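Local coordinates for protein transcriptional regulator, putative (Pseudomonas syringae pv. tomato, PDB 2R5F) that probably acts as a sugar-responsive, DNA-binding transcription regulator of the SorC family, represented here by its putative sugar-binding domain, at residues T254-G257 against T258-L262; L8-E11 against L12-R15; S68-R71 against A72-S75. All coordinates share one frame; numbering follows the deposited sequence.

Interaction 1: T254-G257 against T258-L262; sequences TDVG and TARGL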
ATOM      1  N   THR A 254       3.407  10.100  -3.319  1.00 38.27           N
ATOM      2  CA  THR A 254       4.136   9.886  -4.545  1.00 37.07           C
ATOM      3  C   THR A 254       5.138  11.005  -4.755  1.00 37.19           C
ATOM      4  O   THR A 254       5.105  12.024  -4.072  1.00 38.11           O
ATOM      5  CB  THR A 254       3.162   9.764  -5.782  1.00 37.14           C
ATOM      6  OG1 THR A 254       3.896   9.244  -6.889  1.00 37.97           O
ATOM      7  CG2 THR A 254       2.516  11.090  -6.176  1.00 33.86           C
ATOM      8  N   ASP A 255       6.031  10.838  -5.708  1.00 38.02           N
ATOM      9  CA  ASP A 255       7.055  11.871  -5.975  1.00 38.39           C
ATOM     10  C   ASP A 255       6.564  12.936  -6.963  1.00 37.42           C
ATOM     11  O   ASP A 255       5.511  12.765  -7.590  1.00 37.53           O
ATOM     12  CB  ASP A 255       8.329  11.195  -6.511  1.00 39.19           C
ATOM     13  CG  ASP A 255       8.061  10.408  -7.780  1.00 39.93           C
ATOM     14  OD1 ASP A 255       7.397   9.363  -7.691  1.00 36.74           O
ATOM     15  OD2 ASP A 255       8.479  10.859  -8.864  1.00 42.91           O
ATOM     16  N   VAL A 256       7.336  14.020  -7.115  1.00 37.54           N
ATOM     17  CA  VAL A 256       7.001  15.121  -8.028  1.00 37.81           C
ATOM     18  C   VAL A 256       6.863  14.682  -9.494  1.00 37.07           C
ATOM     19  O   VAL A 256       5.945  15.081 -10.173  1.00 36.91           O
ATOM     20  CB  VAL A 256       8.079  16.297  -8.026  1.00 38.10           C
ATOM     21  CG1 VAL A 256       7.597  17.461  -8.881  1.00 39.29           C
ATOM     22  CG2 VAL A 256       8.373  16.789  -6.675  1.00 37.83           C
ATOM     23  N   GLY A 257       7.806  13.904  -9.993  1.00 37.65           N
ATOM     24  CA  GLY A 257       7.797  13.541 -11.421  1.00 37.26           C
ATOM     25  C   GLY A 257       6.542  12.753 -11.714  1.00 37.15           C
ATOM     26  O   GLY A 257       5.837  13.046 -12.687  1.00 38.88           O
ATOM     27  N   THR A 258       6.249  11.777 -10.858  1.00 36.01           N
ATOM     28  CA  THR A 258       5.055  10.959 -10.982  1.00 36.34           C
ATOM     29  C   THR A 258       3.801  11.815 -10.917  1.00 36.10           C
ATOM     30  O   THR A 258       2.905  11.639 -11.716  1.00 36.01           O
ATOM     31  CB  THR A 258       4.979   9.848  -9.896  1.00 36.33           C
ATOM     32  OG1 THR A 258       6.153   9.022  -9.990  1.00 35.84           O
ATOM     33  CG2 THR A 258       3.732   8.962 -10.106  1.00 37.09           C
ATOM     34  N   ALA A 259       3.747  12.718  -9.948  1.00 36.81           N
ATOM     35  CA  ALA A 259       2.591  13.571  -9.749  1.00 38.10           C
ATOM     36  C   ALA A 259       2.368  14.436 -10.981  1.00 38.56           C
ATOM     37  O   ALA A 259       1.230  14.666 -11.374  1.00 38.68           O
ATOM     38  CB  ALA A 259       2.780  14.439  -8.509  1.00 37.50           C
ATOM     39  N   ARG A 260       3.462  14.905 -11.583  1.00 39.48           N
ATOM     40  CA  ARG A 260       3.401  15.677 -12.829  1.00 40.26           C
ATOM     41  C   ARG A 260       2.946  14.825 -14.021  1.00 39.79           C
ATOM     42  O   ARG A 260       2.141  15.268 -14.812  1.00 39.83           O
ATOM     43  CB  ARG A 260       4.715  16.424 -13.080  1.00 40.75           C
ATOM     44  CG  ARG A 260       4.825  17.749 -12.253  1.00 42.60           C
ATOM     45  CD  ARG A 260       6.192  18.439 -12.337  1.00 42.61           C
ATOM     46  NE  ARG A 260       6.293  19.574 -11.395  1.00 46.99           N
ATOM     47  CZ  ARG A 260       7.444  20.139 -11.005  1.00 49.67           C
ATOM     48  NH1 ARG A 260       7.440  21.152 -10.138  1.00 50.08           N
ATOM     49  NH2 ARG A 260       8.609  19.689 -11.466  1.00 49.77           N
ATOM     50  N   GLY A 261       3.447  13.594 -14.136  1.00 39.42           N
ATOM     51  CA  GLY A 261       2.941  12.648 -15.134  1.00 39.45           C
ATOM     52  C   GLY A 261       1.438  12.371 -15.089  1.00 39.80           C
ATOM     53  O   GLY A 261       0.787  12.292 -16.144  1.00 39.63           O
ATOM     54  N   LEU A 262       0.909  12.214 -13.868  1.00 39.75           N
ATOM     55  CA  LEU A 262      -0.532  12.062 -13.577  1.00 40.34           C
ATOM     56  C   LEU A 262      -1.369  13.334 -13.795  1.00 41.15           C
ATOM     57  O   LEU A 262      -2.577  13.250 -13.950  1.00 39.37           O
ATOM     58  CB  LEU A 262      -0.732  11.613 -12.111  1.00 39.42           C
ATOM     59  CG  LEU A 262      -0.337  10.176 -11.725  1.00 39.36           C
ATOM     60  CD1 LEU A 262      -0.183   9.989 -10.230  1.00 39.79           C
ATOM     61  CD2 LEU A 262      -1.313   9.174 -12.304  1.00 39.31           C
TER
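Asp255 and Thr258 lock together at the start of helix 256-262. Thr258 OG1 donates to Asp255 OD1 at 2.6 Å, meeting the carboxylate on its syn side and a little out of its plane. The other oxygen, Asp255 OD2, takes the backbone N-H of Thr258 at 3.1 Å, from above the carboxylate plane, which makes Asp255 the N-cap. Its CG lies between the backbone N and the carbonyl carbon (chi1 59°), and this turns both oxygens back over the first helical turn. The Asp255 carbonyl is used as well: Ala259 N reaches Asp255 O at 2.9 Å, and Arg260 N to Val256 O and Gly261 N to Gly257 O continue the i to i+4 pattern. Farther out, Thr254 OG1 sits 3.2 Å from Thr258 CG2, while its polar partner is the carbonyl of Ala231. The Thr258 hydroxyl also accepts from Gly233 N. Beside His9, Val256 and the extended Arg260 chain run side by side, with Val256 CG1 over the centre of the guanidinium at 3.4 Å from CZ; Arg260 NH1 also makes a long, weak ion pair with a bound sulfate. Ala259 packs inward against Leu12 and Leu16 of helix 10-20. One carboxylate thus engages both a side-chain hydroxyl and a backbone N-H of Thr258 where strand 251-255 turns into the helix; the nearby helix N-terminus would probably help stabilise its negative charge.

Interaction 2: L8-E11 against L12-R15; sequences LHLE and LETR. With SO4 (sulfate ion), chain C.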
ATOM      1  N   LEU A   8       6.297  21.105  -0.514  1.00 39.07           N
ATOM      2  CA  LEU A   8       6.722  22.059  -1.538  1.00 37.91           C
ATOM      3  C   LEU A   8       5.827  22.070  -2.805  1.00 36.54           C
ATOM      4  O   LEU A   8       6.059  22.886  -3.703  1.00 36.75           O
ATOM      5  CB  LEU A   8       8.193  21.825  -1.907  1.00 38.49           C
ATOM      6  CG  LEU A   8       9.272  21.994  -0.827  1.00 40.01           C
ATOM      7  CD1 LEU A   8      10.631  21.571  -1.359  1.00 41.19           C
ATOM      8  CD2 LEU A   8       9.360  23.430  -0.297  1.00 39.50           C
ATOM      9  N   HIS A   9       4.821  21.183  -2.886  1.00 34.41           N
ATOM     10  CA  HIS A   9       3.961  21.110  -4.086  1.00 32.68           C
ATOM     11  C   HIS A   9       2.462  21.049  -3.810  1.00 31.68           C
ATOM     12  O   HIS A   9       1.766  20.157  -4.285  1.00 30.30           O
ATOM     13  CB  HIS A   9       4.421  19.969  -5.002  1.00 32.56           C
ATOM     14  CG  HIS A   9       5.855  20.087  -5.403  1.00 30.46           C
ATOM     15  ND1 HIS A   9       6.273  20.902  -6.430  1.00 30.65           N
ATOM     16  CD2 HIS A   9       6.971  19.537  -4.877  1.00 30.89           C
ATOM     17  CE1 HIS A   9       7.585  20.836  -6.536  1.00 32.17           C
ATOM     18  NE2 HIS A   9       8.032  20.000  -5.612  1.00 33.15           N
ATOM     19  N   LEU A  10       1.967  22.055  -3.086  1.00 31.98           N
ATOM     20  CA  LEU A  10       0.606  22.041  -2.547  1.00 31.41           C
ATOM     21  C   LEU A  10      -0.443  22.239  -3.618  1.00 31.93           C
ATOM     22  O   LEU A  10      -1.542  21.684  -3.531  1.00 30.30           O
ATOM     23  CB  LEU A  10       0.439  23.087  -1.435  1.00 31.28           C
ATOM     24  CG  LEU A  10       1.176  22.896  -0.096  1.00 31.31           C
ATOM     25  CD1 LEU A  10       0.836  24.056   0.873  1.00 33.01           C
ATOM     26  CD2 LEU A  10       0.919  21.535   0.563  1.00 27.46           C
ATOM     27  N   GLU A  11      -0.102  23.042  -4.628  1.00 32.35           N
ATOM     28  CA  GLU A  11      -0.968  23.240  -5.773  1.00 33.56           C
ATOM     29  C   GLU A  11      -1.085  21.972  -6.656  1.00 32.80           C
ATOM     30  O   GLU A  11      -2.165  21.620  -7.131  1.00 32.55           O
ATOM     31  CB  GLU A  11      -0.486  24.436  -6.583  1.00 33.27           C
ATOM     32  CG  GLU A  11      -0.412  25.732  -5.761  1.00 36.38           C
ATOM     33  CD  GLU A  11       0.069  26.917  -6.569  1.00 37.19           C
ATOM     34  OE1 GLU A  11       0.617  26.714  -7.689  1.00 43.33           O
ATOM     35  OE2 GLU A  11      -0.112  28.068  -6.094  1.00 44.92           O
ATOM     36  N   LEU A  12       0.021  21.289  -6.873  1.00 32.73           N
ATOM     37  CA  LEU A  12      -0.005  20.028  -7.619  1.00 33.29           C
ATOM     38  C   LEU A  12      -0.871  18.978  -6.881  1.00 33.45           C
ATOM     39  O   LEU A  12      -1.719  18.320  -7.487  1.00 34.39           O
ATOM     40  CB  LEU A  12       1.429  19.528  -7.848  1.00 32.97           C
ATOM     41  CG  LEU A  12       1.727  18.224  -8.590  1.00 33.28           C
ATOM     42  CD1 LEU A  12       1.047  18.262  -9.953  1.00 34.93           C
ATOM     43  CD2 LEU A  12       3.254  18.068  -8.759  1.00 33.24           C
ATOM     44  N   GLU A  13      -0.664  18.847  -5.572  1.00 33.02           N
ATOM     45  CA  GLU A  13      -1.509  18.007  -4.725  1.00 32.45           C
ATOM     46  C   GLU A  13      -3.000  18.290  -4.932  1.00 32.38           C
ATOM     47  O   GLU A  13      -3.790  17.364  -5.212  1.00 31.49           O
ATOM     48  CB  GLU A  13      -1.138  18.225  -3.257  1.00 32.17           C
ATOM     49  CG  GLU A  13       0.220  17.624  -2.898  1.00 32.64           C
ATOM     50  CD  GLU A  13       0.642  17.857  -1.437  1.00 33.12           C
ATOM     51  OE1 GLU A  13      -0.158  18.386  -0.638  1.00 32.33           O
ATOM     52  OE2 GLU A  13       1.796  17.498  -1.083  1.00 34.78           O
ATOM     53  N   THR A  14      -3.369  19.576  -4.798  1.00 31.77           N
ATOM     54  CA  THR A  14      -4.737  20.039  -5.013  1.00 32.34           C
ATOM     55  C   THR A  14      -5.355  19.661  -6.382  1.00 32.81           C
ATOM     56  O   THR A  14      -6.491  19.182  -6.431  1.00 33.44           O
ATOM     57  CB  THR A  14      -4.830  21.575  -4.796  1.00 32.65           C
ATOM     58  OG1 THR A  14      -4.566  21.835  -3.416  1.00 34.61           O
ATOM     59  CG2 THR A  14      -6.195  22.085  -5.137  1.00 30.64           C
ATOM     60  N   ARG A  15      -4.627  19.887  -7.476  1.00 32.87           N
ATOM     61  CA  ARG A  15      -5.119  19.534  -8.832  1.00 34.26           C
ATOM     62  C   ARG A  15      -5.372  18.030  -8.998  1.00 32.67           C
ATOM     63  O   ARG A  15      -6.383  17.628  -9.565  1.00 31.83           O
ATOM     64  CB  ARG A  15      -4.169  20.053  -9.935  1.00 33.76           C
ATOM     65  CG  ARG A  15      -4.131  21.589 -10.053  1.00 37.52           C
ATOM     66  CD  ARG A  15      -3.290  22.102 -11.245  1.00 38.38           C
ATOM     67  NE  ARG A  15      -1.856  21.878 -11.026  1.00 46.64           N
ATOM     68  CZ  ARG A  15      -1.024  22.772 -10.493  1.00 46.92           C
ATOM     69  NH1 ARG A  15      -1.476  23.968 -10.128  1.00 47.47           N
ATOM     70  NH2 ARG A  15       0.257  22.467 -10.321  1.00 45.98           N
TER
HETATM   71  S   SO4 C   2       3.448  22.834  -8.017  1.00 56.11           S
HETATM   72  O1  SO4 C   2       2.570  22.989  -9.186  1.00 51.93           O
HETATM   73  O2  SO4 C   2       4.115  24.092  -7.693  1.00 54.56           O
HETATM   74  O3  SO4 C   2       2.629  22.453  -6.854  1.00 52.32           O
HETATM   75  O4  SO4 C   2       4.486  21.846  -8.358  1.00 53.77           O
HETATM   76  O   HOH W   1       3.944  18.777  -1.652  1.00 34.75           O
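Glu13 N donates to His9 O at 3.0 Å in a nearly straight bond (174°), the first of helix 10-20, whose N-cap position is His9. Arg15 N bonds to Glu11 O two residues on. Leu10 O is gripped twice: Thr14 N and Thr14 OG1 (3.0 Å from Leu10 O) approach it from opposite faces of its plane. The hydroxyl gets there because OG1 is anti to the carbonyl carbon of its own residue (chi1 -66°), turned back down the helix. A sulfate ion, probably from the crystallisation liquor, sits at the helix start. His9 ND1 donates to sulfate O4 at 2.8 Å, at the ring edge and near its plane, Leu12 N donates to O3 at 2.9 Å, and Arg15 NH2 reaches O1 at 2.6 Å in a bent bond. The Arg15 chain bends at chi3 (-70°), bringing its guanidinium back with one face over Glu11 O and an edge toward the anion. The N-H groups at the helix start, His9 and Arg15 would together be expected to favour an anion here. Away from the sulfate, a water accepts from His9 N and donates to Glu13 OE2, 2.6 Å from the water, and Leu10 CD2 lies 3.5 Å from Glu13 OE1. Glu13 OE2 also accepts from Val27 N of strand 24-28, and His9 NE2 bonds to Glu29 just beyond that strand. Leu12 and His9 face helix 256-262, touching Ala259, Val256 and Arg260, so this N-terminal helix start packs beside the C-terminal helix.

Interaction 3: S68-R71 against A72-S75; sequences STIR and AMVS. With SO4 (sulfate ion), chain B.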
ATOM      1  N   SER A  68       8.235  -3.132  -1.747  1.00 41.39           N
ATOM      2  CA  SER A  68       9.513  -2.547  -1.285  1.00 41.19           C
ATOM      3  C   SER A  68       9.389  -1.114  -0.837  1.00 40.11           C
ATOM      4  O   SER A  68      10.202  -0.633  -0.061  1.00 40.26           O
ATOM      5  CB  SER A  68      10.618  -2.654  -2.347  1.00 40.87           C
ATOM      6  OG  SER A  68      10.041  -2.821  -3.618  1.00 44.61           O
ATOM      7  N   THR A  69       8.371  -0.427  -1.334  1.00 40.35           N
ATOM      8  CA  THR A  69       8.041   0.918  -0.865  1.00 40.33           C
ATOM      9  C   THR A  69       7.520   0.870   0.587  1.00 39.34           C
ATOM     10  O   THR A  69       7.832   1.736   1.392  1.00 39.49           O
ATOM     11  CB  THR A  69       7.018   1.625  -1.816  1.00 40.22           C
ATOM     12  OG1 THR A  69       7.442   1.441  -3.174  1.00 42.29           O
ATOM     13  CG2 THR A  69       6.968   3.099  -1.522  1.00 39.31           C
ATOM     14  N   ILE A  70       6.724  -0.140   0.900  1.00 39.39           N
ATOM     15  CA  ILE A  70       6.275  -0.379   2.278  1.00 40.14           C
ATOM     16  C   ILE A  70       7.462  -0.822   3.141  1.00 40.28           C
ATOM     17  O   ILE A  70       7.594  -0.380   4.286  1.00 39.08           O
ATOM     18  CB  ILE A  70       5.124  -1.394   2.340  1.00 40.42           C
ATOM     19  CG1 ILE A  70       3.899  -0.835   1.583  1.00 42.37           C
ATOM     20  CG2 ILE A  70       4.774  -1.752   3.833  1.00 39.68           C
ATOM     21  CD1 ILE A  70       2.655  -1.770   1.561  1.00 42.19           C
ATOM     22  N   ARG A  71       8.347  -1.659   2.574  1.00 40.39           N
ATOM     23  CA  ARG A  71       9.621  -1.963   3.245  1.00 41.03           C
ATOM     24  C   ARG A  71      10.401  -0.686   3.564  1.00 40.38           C
ATOM     25  O   ARG A  71      10.914  -0.548   4.673  1.00 40.41           O
ATOM     26  CB  ARG A  71      10.475  -2.904   2.406  1.00 41.38           C
ATOM     27  CG  ARG A  71      11.449  -3.786   3.203  1.00 42.78           C
ATOM     28  CD  ARG A  71      12.135  -4.811   2.275  1.00 44.25           C
ATOM     29  NE  ARG A  71      11.143  -5.535   1.462  1.00 50.62           N
ATOM     30  CZ  ARG A  71      11.117  -5.566   0.127  1.00 51.96           C
ATOM     31  NH1 ARG A  71      10.151  -6.235  -0.496  1.00 51.43           N
ATOM     32  NH2 ARG A  71      12.062  -4.950  -0.593  1.00 54.05           N
ATOM     33  N   ALA A  72      10.490   0.248   2.609  1.00 39.30           N
ATOM     34  CA  ALA A  72      11.105   1.549   2.880  1.00 38.64           C
ATOM     35  C   ALA A  72      10.392   2.304   4.033  1.00 38.92           C
ATOM     36  O   ALA A  72      11.043   2.886   4.896  1.00 37.95           O
ATOM     37  CB  ALA A  72      11.148   2.402   1.619  1.00 38.55           C
HETATM   38  N   MSE A  73       9.065   2.287   4.052  1.00 39.06           N
HETATM   39  CA  MSE A  73       8.335   2.939   5.149  1.00 40.97           C
HETATM   40  C   MSE A  73       8.748   2.347   6.481  1.00 40.59           C
HETATM   41  O   MSE A  73       9.141   3.080   7.374  1.00 40.06           O
HETATM   42  CB  MSE A  73       6.831   2.825   4.977  1.00 39.68           C
HETATM   43  CG  MSE A  73       6.018   3.377   6.145  1.00 40.22           C
HETATM   44 SE   MSE A  73       4.159   2.836   5.956  0.80 45.76          SE
HETATM   45  CE  MSE A  73       4.260   1.051   6.741  1.00 36.97           C
ATOM     46  N   VAL A  74       8.710   1.017   6.601  1.00 41.89           N
ATOM     47  CA  VAL A  74       8.977   0.395   7.903  1.00 41.93           C
ATOM     48  C   VAL A  74      10.388   0.730   8.386  1.00 42.73           C
ATOM     49  O   VAL A  74      10.577   1.055   9.552  1.00 41.75           O
ATOM     50  CB  VAL A  74       8.709  -1.126   7.907  1.00 42.42           C
ATOM     51  CG1 VAL A  74       9.285  -1.785   9.194  1.00 42.04           C
ATOM     52  CG2 VAL A  74       7.211  -1.389   7.791  1.00 40.39           C
ATOM     53  N   SER A  75      11.357   0.729   7.470  1.00 44.22           N
ATOM     54  CA  SER A  75      12.746   1.016   7.827  1.00 46.18           C
ATOM     55  C   SER A  75      12.993   2.467   8.246  1.00 46.71           C
ATOM     56  O   SER A  75      14.034   2.772   8.834  1.00 47.06           O
ATOM     57  CB  SER A  75      13.698   0.623   6.702  1.00 46.49           C
ATOM     58  OG  SER A  75      13.759   1.665   5.752  1.00 48.77           O
TER
HETATM   59  S   SO4 B   1       6.704  -1.833  -4.955  1.00 46.20           S
HETATM   60  O1  SO4 B   1       6.383  -1.869  -6.375  1.00 47.22           O
HETATM   61  O2  SO4 B   1       7.816  -0.944  -4.669  1.00 48.19           O
HETATM   62  O3  SO4 B   1       5.579  -1.410  -4.162  1.00 46.30           O
HETATM   63  O4  SO4 B   1       7.179  -3.155  -4.544  1.00 48.15           O
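Ala72 opens the second half of helix 68-75 by donating its N-H to Ser68 O at 2.8 Å, while its methyl rests against Thr69 O. Selenomethionine Met73 follows with N to Thr69 O at 3.0 Å; its CG is anti to the backbone N (chi1 175°) and the chain bends at chi3, which brings CE alongside Ile70 CG2 at 4.1 Å, the two side chains pointing the same way. Val74 N bonds to Ile70 O at 2.9 Å, and Val74 CG2 packs on that same carbonyl oxygen. At Ser75 the backbone N reaches Arg71 O at 3.1 Å, and the hydroxyl OG donates to Ala72 O at 3.1 Å, a side-chain bond closing on the preceding turn. At the start of the helix, Ser68 N donates to O4 of a sulfate ion at 3.0 Å and Thr69 OG1 meets its O2 at 2.8 Å; Thr69 N to O2 is weak. Ser67 OG and Lys236 NZ also bond to this ion, probably from the crystallisation liquor, consistent with an anion-binding helix start. The Arg71 guanidinium folds back with one face over Ser68 CA. Helix 36-54 packs on one side through Lys40, Ile43 and Ala47, helix 101-115 receives Arg71 and Val74, and Leu230 of strand 226-230 meets Thr69 and Ile70.

Interactions 1 and 2 form one packed cluster, their centres 11 Å apart: Val256 CG2 lies 3.4 Å from His9 NE2, and Ala259 CB lies 3.7 Å from Leu12 CD2. Thus the first and last helices of the modelled chain lie against each other, and Arg260 NH1 lies 3.5 Å from O4 of the interaction 2 sulfate, a long and weak ion pair that joins the two contacts. Interaction 3 stands apart, its centre 19 Å from that of interaction 1 and 24 Å from that of interaction 2, with no touch to either. Helix starts in interactions 2 and 3 each hold a sulfate; these are probably crystallisation ions, but may indicate where a natural anion could bind.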